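Local coordinates for maleylacetoacetate isomerase (Anaeromyxobacter dehalogenans, PDB 4IGJ), which probably isomerises maleylacetoacetate to fumarylacetoacetate with the help of glutathione, as a zeta-class member of the glutathione transferase superfamily, at residues T24-R32 / L48-L58; L109-V120 / A182-L190. All blocks are in the same frame, centred on the assembly; numbering follows the deposited sequence. Where two conformers were deposited one is given.

Interaction 1: T24-R32 / L48-L58; sequences TLRLYSYWR and LAYEYRAVDLL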
# COMPACT_ATOMS: atom_id res chain seq x y z
N THR A 24 20.95 -15.68 -5.03
CA THR A 24 20.08 -16.23 -6.07
C THR A 24 18.62 -15.92 -5.73
O THR A 24 18.27 -15.79 -4.55
CB THR A 24 20.26 -17.74 -6.27
OG1 THR A 24 19.93 -18.44 -5.07
CG2 THR A 24 21.70 -18.05 -6.65
N LEU A 25 17.77 -15.81 -6.75
CA LEU A 25 16.39 -15.38 -6.56
C LEU A 25 15.37 -16.38 -7.11
O LEU A 25 15.56 -16.93 -8.19
CB LEU A 25 16.17 -14.04 -7.25
CG LEU A 25 17.04 -12.86 -6.83
CD1 LEU A 25 16.67 -11.65 -7.67
CD2 LEU A 25 16.89 -12.56 -5.37
N ARG A 26 14.29 -16.57 -6.37
CA ARG A 26 13.20 -17.42 -6.82
C ARG A 26 11.86 -16.74 -6.50
O ARG A 26 11.57 -16.44 -5.34
CB ARG A 26 13.28 -18.79 -6.14
CG ARG A 26 12.02 -19.63 -6.23
CD ARG A 26 12.14 -20.84 -5.32
NE ARG A 26 12.67 -21.99 -6.03
CZ ARG A 26 12.05 -23.16 -6.10
NH1 ARG A 26 12.58 -24.17 -6.77
NH2 ARG A 26 10.88 -23.33 -5.49
N LEU A 27 11.06 -16.50 -7.53
CA LEU A 27 9.79 -15.81 -7.34
C LEU A 27 8.61 -16.76 -7.37
O LEU A 27 8.39 -17.44 -8.37
CB LEU A 27 9.61 -14.75 -8.42
CG LEU A 27 8.32 -13.94 -8.28
CD1 LEU A 27 8.36 -13.07 -7.02
CD2 LEU A 27 8.08 -13.12 -9.52
N TYR A 28 7.86 -16.79 -6.27
CA TYR A 28 6.58 -17.50 -6.23
C TYR A 28 5.53 -16.61 -6.87
O TYR A 28 5.20 -15.55 -6.34
CB TYR A 28 6.21 -17.84 -4.79
CG TYR A 28 7.09 -18.90 -4.18
CD1 TYR A 28 6.66 -20.22 -4.11
CD2 TYR A 28 8.36 -18.60 -3.70
CE1 TYR A 28 7.46 -21.21 -3.57
CE2 TYR A 28 9.17 -19.59 -3.15
CZ TYR A 28 8.71 -20.89 -3.09
OH TYR A 28 9.51 -21.87 -2.55
N SER A 29 5.02 -17.04 -8.02
CA SER A 29 4.20 -16.20 -8.88
C SER A 29 3.04 -17.00 -9.45
O SER A 29 3.16 -18.22 -9.63
CB SER A 29 5.05 -15.65 -10.03
OG SER A 29 4.28 -14.94 -10.99
N TYR A 30 1.94 -16.31 -9.70
CA TYR A 30 0.82 -16.83 -10.49
C TYR A 30 0.74 -15.94 -11.72
O TYR A 30 0.89 -14.72 -11.61
CB TYR A 30 -0.46 -16.74 -9.66
CG TYR A 30 -1.75 -17.13 -10.37
CD1 TYR A 30 -1.96 -18.42 -10.84
CD2 TYR A 30 -2.77 -16.20 -10.53
CE1 TYR A 30 -3.13 -18.77 -11.47
CE2 TYR A 30 -3.95 -16.54 -11.16
CZ TYR A 30 -4.13 -17.82 -11.62
OH TYR A 30 -5.31 -18.14 -12.25
N TRP A 31 0.52 -16.53 -12.90
CA TRP A 31 0.64 -15.77 -14.15
C TRP A 31 -0.22 -14.51 -14.14
O TRP A 31 0.22 -13.45 -14.61
CB TRP A 31 0.30 -16.66 -15.37
CG TRP A 31 -1.15 -17.05 -15.42
CD1 TRP A 31 -1.77 -17.99 -14.66
CD2 TRP A 31 -2.16 -16.50 -16.28
NE1 TRP A 31 -3.11 -18.07 -14.99
CE2 TRP A 31 -3.37 -17.15 -15.97
CE3 TRP A 31 -2.15 -15.52 -17.28
CZ2 TRP A 31 -4.57 -16.86 -16.63
CZ3 TRP A 31 -3.34 -15.23 -17.93
CH2 TRP A 31 -4.53 -15.90 -17.60
N ARG A 32 -1.40 -14.60 -13.56
CA ARG A 32 -2.35 -13.49 -13.64
C ARG A 32 -2.39 -12.58 -12.41
O ARG A 32 -3.15 -11.62 -12.38
CB ARG A 32 -3.75 -14.01 -13.94
CG ARG A 32 -4.53 -13.07 -14.83
CD ARG A 32 -5.89 -13.64 -15.13
NE ARG A 32 -6.37 -13.19 -16.43
CZ ARG A 32 -7.48 -13.64 -17.00
NH1 ARG A 32 -7.86 -13.19 -18.19
NH2 ARG A 32 -8.22 -14.55 -16.37
N LEU A 48 17.49 -8.62 -13.56
CA LEU A 48 17.81 -9.66 -12.60
C LEU A 48 17.19 -11.00 -12.98
O LEU A 48 15.97 -11.11 -13.14
CB LEU A 48 17.33 -9.25 -11.20
CG LEU A 48 17.91 -7.95 -10.65
CD1 LEU A 48 17.21 -7.54 -9.37
CD2 LEU A 48 19.42 -8.07 -10.42
N ALA A 49 18.02 -12.02 -13.12
CA ALA A 49 17.51 -13.34 -13.43
C ALA A 49 16.90 -13.94 -12.18
O ALA A 49 17.34 -13.67 -11.06
CB ALA A 49 18.63 -14.23 -13.95
N TYR A 50 15.87 -14.77 -12.37
CA TYR A 50 15.23 -15.44 -11.26
C TYR A 50 14.54 -16.72 -11.71
O TYR A 50 14.15 -16.85 -12.87
CB TYR A 50 14.23 -14.50 -10.57
CG TYR A 50 13.04 -14.10 -11.42
CD1 TYR A 50 11.84 -14.79 -11.34
CD2 TYR A 50 13.12 -13.02 -12.29
CE1 TYR A 50 10.75 -14.41 -12.11
CE2 TYR A 50 12.04 -12.64 -13.06
CZ TYR A 50 10.86 -13.33 -12.96
OH TYR A 50 9.80 -12.94 -13.73
N GLU A 51 14.41 -17.66 -10.78
CA GLU A 51 13.63 -18.88 -11.02
C GLU A 51 12.15 -18.62 -10.80
O GLU A 51 11.76 -17.98 -9.82
CB GLU A 51 14.06 -20.00 -10.08
CG GLU A 51 15.52 -20.37 -10.18
CD GLU A 51 15.87 -21.52 -9.26
OE1 GLU A 51 16.92 -22.15 -9.48
OE2 GLU A 51 15.09 -21.79 -8.32
N TYR A 52 11.32 -19.12 -11.71
CA TYR A 52 9.88 -18.95 -11.59
C TYR A 52 9.29 -20.17 -10.90
O TYR A 52 9.43 -21.29 -11.40
CB TYR A 52 9.25 -18.78 -12.97
CG TYR A 52 7.81 -18.31 -12.97
CD1 TYR A 52 7.50 -16.98 -13.18
CD2 TYR A 52 6.76 -19.20 -12.77
CE1 TYR A 52 6.19 -16.54 -13.19
CE2 TYR A 52 5.44 -18.77 -12.77
CZ TYR A 52 5.16 -17.44 -12.98
OH TYR A 52 3.85 -16.99 -12.99
N ARG A 53 8.66 -19.96 -9.75
CA ARG A 53 7.95 -21.05 -9.07
C ARG A 53 6.46 -20.73 -9.15
O ARG A 53 5.97 -19.82 -8.47
CB ARG A 53 8.39 -21.18 -7.61
CG ARG A 53 8.02 -22.54 -6.93
CD ARG A 53 6.53 -22.70 -6.60
NE ARG A 53 6.28 -23.76 -5.62
CZ ARG A 53 5.07 -24.20 -5.29
NH1 ARG A 53 3.99 -23.70 -5.87
NH2 ARG A 53 4.94 -25.17 -4.39
N ALA A 54 5.75 -21.50 -9.96
CA ALA A 54 4.33 -21.28 -10.17
C ALA A 54 3.51 -21.66 -8.95
O ALA A 54 3.73 -22.72 -8.34
CB ALA A 54 3.85 -22.04 -11.40
N VAL A 55 2.57 -20.80 -8.59
CA VAL A 55 1.61 -21.10 -7.55
C VAL A 55 0.24 -21.00 -8.19
O VAL A 55 -0.19 -19.91 -8.58
CB VAL A 55 1.73 -20.11 -6.37
CG1 VAL A 55 0.62 -20.37 -5.34
CG2 VAL A 55 3.10 -20.20 -5.73
N ASP A 56 -0.44 -22.13 -8.34
CA ASP A 56 -1.73 -22.16 -9.02
C ASP A 56 -2.82 -21.67 -8.08
O ASP A 56 -3.41 -22.45 -7.33
CB ASP A 56 -2.04 -23.56 -9.53
CG ASP A 56 -3.18 -23.59 -10.53
OD1 ASP A 56 -4.02 -22.67 -10.52
OD2 ASP A 56 -3.24 -24.55 -11.34
N LEU A 57 -3.07 -20.37 -8.10
CA LEU A 57 -4.06 -19.78 -7.20
C LEU A 57 -5.47 -20.26 -7.50
O LEU A 57 -6.30 -20.32 -6.60
CB LEU A 57 -3.99 -18.25 -7.24
CG LEU A 57 -2.73 -17.64 -6.62
CD1 LEU A 57 -2.76 -16.13 -6.73
CD2 LEU A 57 -2.61 -18.07 -5.15
N LEU A 58 -5.74 -20.62 -8.75
CA LEU A 58 -7.07 -21.09 -9.11
C LEU A 58 -7.34 -22.51 -8.62
O LEU A 58 -8.41 -22.79 -8.08
CB LEU A 58 -7.32 -20.99 -10.62
CG LEU A 58 -8.77 -21.22 -11.05
CD1 LEU A 58 -9.72 -20.34 -10.23
CD2 LEU A 58 -8.94 -20.96 -12.54
O HOH W 1 18.86 -15.59 -9.43
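Strands 24-29 and 51-54 run parallel, their axes 4.8 Å apart at closest and 27° from alignment, with Arg26 beside Glu51 and Ser29 beside Ala54. Five backbone hydrogen bonds join them, from Glu51 N to Leu25 O through to Val55 N to Ser29 O (2.8 Å). A water extends the pairing by bridging Leu25 N and Ala49 O. On the face bearing Arg26, Tyr28, Glu51 and Arg53, Arg26 NE makes a weak, salt-bridging bond to Glu51 OE2 (3.3 Å), at the edge of a guanidinium turned 57° from the carboxylate. Arg53 CB lies over one face of the Tyr28 ring, near its rim, while Val55 CG2 meets that ring at its edge. On the other face, Ser29 OG is hydrogen-bonded chiefly to Arg40 NH1 and gives a weak bond to Tyr52 OH (2.9 Å). Tyr30 CG stands anti to the backbone N (chi1 175°), carrying the ring to Leu57, whose CB sits over its centre, 4.0 Å from the centroid, in a CH-pi contact; Trp31 CD1 lies against the opposite face. With an alanine at Tyr30 the ring between Leu57 and Trp31 is gone, which would probably open a gap there and leave Leu57 freer to turn. The pair belongs to the beta-alpha-beta unit of the thioredoxin-like N-terminal domain: helix 34-45 packs on Leu27, Ser29 and Tyr50, and strand 78-82 pairs antiparallel along the other edge of strand 24-29.

Interaction 2: L109-V120 / A182-L190; sequences LLPPDLWGRARV and APTLADCYL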
# COMPACT_ATOMS: atom_id res chain seq x y z
N LEU A 109 14.65 2.70 -9.96
CA LEU A 109 13.21 2.82 -10.15
C LEU A 109 12.59 3.85 -9.20
O LEU A 109 11.38 4.07 -9.22
CB LEU A 109 12.52 1.46 -10.02
CG LEU A 109 13.00 0.45 -11.06
CD1 LEU A 109 12.34 -0.91 -10.90
CD2 LEU A 109 12.78 0.96 -12.48
N LEU A 110 13.43 4.47 -8.37
CA LEU A 110 13.06 5.67 -7.61
C LEU A 110 14.08 6.74 -7.94
O LEU A 110 15.27 6.45 -8.02
CB LEU A 110 13.07 5.41 -6.10
CG LEU A 110 11.89 4.60 -5.54
CD1 LEU A 110 12.12 4.23 -4.08
CD2 LEU A 110 10.59 5.36 -5.71
N PRO A 111 13.62 7.99 -8.14
CA PRO A 111 14.59 9.06 -8.41
C PRO A 111 15.41 9.42 -7.17
O PRO A 111 15.11 8.96 -6.07
CB PRO A 111 13.70 10.22 -8.86
CG PRO A 111 12.40 9.98 -8.22
CD PRO A 111 12.23 8.48 -8.14
N PRO A 112 16.47 10.21 -7.35
CA PRO A 112 17.33 10.55 -6.22
C PRO A 112 16.84 11.72 -5.39
O PRO A 112 17.27 11.90 -4.25
CB PRO A 112 18.67 10.89 -6.90
CG PRO A 112 18.27 11.39 -8.24
CD PRO A 112 17.10 10.54 -8.65
N ASP A 113 15.93 12.52 -5.94
CA ASP A 113 15.41 13.66 -5.19
C ASP A 113 14.22 13.25 -4.33
O ASP A 113 13.39 12.41 -4.72
CB ASP A 113 15.06 14.81 -6.13
CG ASP A 113 13.89 14.49 -7.01
OD1 ASP A 113 14.06 13.70 -7.97
OD2 ASP A 113 12.79 15.02 -6.74
N LEU A 114 14.12 13.83 -3.14
CA LEU A 114 13.16 13.33 -2.16
C LEU A 114 11.71 13.61 -2.56
O LEU A 114 10.82 12.80 -2.26
CB LEU A 114 13.44 13.90 -0.77
CG LEU A 114 14.83 13.59 -0.18
CD1 LEU A 114 14.87 13.90 1.30
CD2 LEU A 114 15.23 12.14 -0.43
N TRP A 115 11.47 14.74 -3.22
CA TRP A 115 10.11 15.06 -3.66
C TRP A 115 9.64 14.04 -4.69
O TRP A 115 8.50 13.58 -4.63
CB TRP A 115 10.01 16.49 -4.22
CG TRP A 115 10.60 17.55 -3.33
CD1 TRP A 115 11.67 18.35 -3.63
CD2 TRP A 115 10.16 17.92 -2.02
NE1 TRP A 115 11.92 19.20 -2.57
CE2 TRP A 115 11.01 18.96 -1.58
CE3 TRP A 115 9.14 17.48 -1.18
CZ2 TRP A 115 10.86 19.56 -0.32
CZ3 TRP A 115 9.00 18.08 0.08
CH2 TRP A 115 9.86 19.10 0.49
N GLY A 116 10.50 13.72 -5.65
CA GLY A 116 10.17 12.76 -6.68
C GLY A 116 9.93 11.38 -6.10
O GLY A 116 9.06 10.66 -6.58
N ARG A 117 10.71 11.02 -5.09
CA ARG A 117 10.49 9.73 -4.43
C ARG A 117 9.10 9.65 -3.78
O ARG A 117 8.40 8.64 -3.90
CB ARG A 117 11.60 9.45 -3.41
CG ARG A 117 12.95 9.29 -4.09
CD ARG A 117 14.12 9.39 -3.13
NE ARG A 117 14.26 8.20 -2.29
CZ ARG A 117 14.86 7.08 -2.68
NH1 ARG A 117 15.36 6.98 -3.90
NH2 ARG A 117 14.95 6.07 -1.84
N ALA A 118 8.71 10.73 -3.11
CA ALA A 118 7.40 10.80 -2.48
C ALA A 118 6.29 10.75 -3.51
O ALA A 118 5.27 10.09 -3.28
CB ALA A 118 7.28 12.07 -1.63
N ARG A 119 6.46 11.42 -4.65
CA ARG A 119 5.46 11.37 -5.72
C ARG A 119 5.33 9.95 -6.27
O ARG A 119 4.22 9.43 -6.44
CB ARG A 119 5.80 12.35 -6.85
CG ARG A 119 4.79 12.34 -7.99
CD ARG A 119 5.11 13.36 -9.09
NE ARG A 119 4.11 13.34 -10.16
CZ ARG A 119 4.17 12.55 -11.23
NH1 ARG A 119 5.17 11.71 -11.40
NH2 ARG A 119 3.21 12.60 -12.14
N VAL A 120 6.46 9.33 -6.56
CA VAL A 120 6.42 7.98 -7.12
C VAL A 120 5.79 6.98 -6.15
O VAL A 120 4.96 6.16 -6.55
CB VAL A 120 7.83 7.49 -7.53
CG1 VAL A 120 7.82 6.01 -7.88
CG2 VAL A 120 8.34 8.30 -8.72
N ALA A 182 11.44 8.00 -17.82
CA ALA A 182 11.92 6.63 -17.69
C ALA A 182 11.03 5.85 -16.72
O ALA A 182 10.37 6.45 -15.88
CB ALA A 182 13.36 6.60 -17.23
N PRO A 183 10.98 4.52 -16.85
CA PRO A 183 10.15 3.73 -15.94
C PRO A 183 10.56 3.89 -14.48
O PRO A 183 11.75 4.01 -14.16
CB PRO A 183 10.43 2.29 -16.37
CG PRO A 183 10.77 2.40 -17.82
CD PRO A 183 11.54 3.70 -17.94
N THR A 184 9.56 3.89 -13.60
CA THR A 184 9.78 3.90 -12.16
C THR A 184 8.85 2.89 -11.49
O THR A 184 8.06 2.21 -12.16
CB THR A 184 9.47 5.28 -11.54
OG1 THR A 184 8.08 5.58 -11.74
CG2 THR A 184 10.33 6.38 -12.15
N LEU A 185 8.93 2.81 -10.17
CA LEU A 185 8.01 1.95 -9.44
C LEU A 185 6.55 2.26 -9.75
O LEU A 185 5.70 1.36 -9.70
CB LEU A 185 8.27 2.03 -7.93
CG LEU A 185 9.59 1.44 -7.42
CD1 LEU A 185 9.58 1.43 -5.90
CD2 LEU A 185 9.80 0.01 -7.95
N ALA A 186 6.24 3.52 -10.07
CA ALA A 186 4.86 3.89 -10.37
C ALA A 186 4.31 3.11 -11.57
O ALA A 186 3.15 2.70 -11.55
CB ALA A 186 4.76 5.39 -10.61
N ASP A 187 5.13 2.91 -12.60
CA ASP A 187 4.70 2.16 -13.77
C ASP A 187 4.51 0.69 -13.44
O ASP A 187 3.68 0.01 -14.06
CB ASP A 187 5.70 2.33 -14.90
CG ASP A 187 5.96 3.79 -15.21
OD1 ASP A 187 5.00 4.48 -15.63
OD2 ASP A 187 7.11 4.24 -15.01
N CYS A 188 5.28 0.18 -12.49
CA CYS A 188 5.17 -1.21 -12.07
C CYS A 188 3.80 -1.51 -11.46
O CYS A 188 3.32 -2.65 -11.52
CB CYS A 188 6.29 -1.58 -11.08
SG CYS A 188 7.97 -1.49 -11.79
N TYR A 189 3.18 -0.48 -10.88
CA TYR A 189 1.83 -0.59 -10.31
C TYR A 189 0.74 -0.24 -11.33
O TYR A 189 -0.31 -0.89 -11.36
CB TYR A 189 1.71 0.29 -9.04
CG TYR A 189 2.35 -0.38 -7.84
CD1 TYR A 189 1.58 -1.08 -6.93
CD2 TYR A 189 3.73 -0.35 -7.66
CE1 TYR A 189 2.16 -1.73 -5.85
CE2 TYR A 189 4.31 -1.00 -6.58
CZ TYR A 189 3.53 -1.69 -5.69
OH TYR A 189 4.10 -2.35 -4.64
N LEU A 190 0.98 0.77 -12.15
CA LEU A 190 -0.00 1.20 -13.15
C LEU A 190 -0.35 0.11 -14.17
O LEU A 190 -1.52 -0.16 -14.43
CB LEU A 190 0.50 2.44 -13.89
CG LEU A 190 -0.41 2.88 -15.02
CD1 LEU A 190 -1.74 3.35 -14.47
CD2 LEU A 190 0.27 3.99 -15.80
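Leu109 O accepts a 2.9 Å hydrogen bond from Leu185 N, in the carbonyl plane and on a lone pair, tying the loop before helix 114-128 to the first turn of helix 185-199. That turn opens with an N-capping box, a motif found at this position in the all-helical C-terminal domain of glutathione transferases: Thr184 OG1 accepts from Ala186 N, and Thr184 N returns a 2.8 Å bond to Asp187 OD2 on its anti lone pair. Thr184 OG1 reaches Ala186 N because it stands between its own backbone N and carbonyl carbon (chi1 62°). Ser178 OG bonds the other oxygen of Asp187, so both carboxylate oxygens are held. The first N-H groups of the helix thus find acceptors in both the cap and the loop.

Leu185 can be followed outward through the contact. Its CB rests 4.0 Å from Val120 CG1 and also lies near Leu109 O. CG comes next, within 3.7 Å of the same Leu109 O and close to Leu109 CB. The two methyls then part: CD2 packs against Leu109 CB at 3.7 Å, the two leucines crossing at about a right angle, whereas CD1 approaches Leu110 CG at 3.9 Å. Leu97 also touches this side chain, so the leucine is enclosed by the loop 109-110, Val120 of helix 114-128 and Leu97 of helix 93-103.

Helix 114-128 has its own cap, Asp113 OD2 accepting from Gly116 N, and Arg117 of this helix forms a salt bridge with Glu102 of the second subunit. Within the chain, Arg117 NH1 turns back to Pro111 O, which lies in the guanidinium plane at 2.9 Å.

Interaction 1 comes first along the chain and is complete before interaction 2 begins. Their centres lie 24 Å apart and their nearest atoms about 8 Å, without touching: one sits in the sheet of the N-terminal domain, the other among the C-terminal helices. Helix 34-45 spans the interval, packing on Leu27 and Tyr50 of interaction 1 and on Leu109 and Cys188 of interaction 2. Glutathione-binding residues lie close to both contacts: Gln60 and Val76 near Val55, Arg38 near Cys188. The two contacts thus lie near different parts of the glutathione site, consistent with its position where the two domains meet, while helix 114-128 also faces the second subunit.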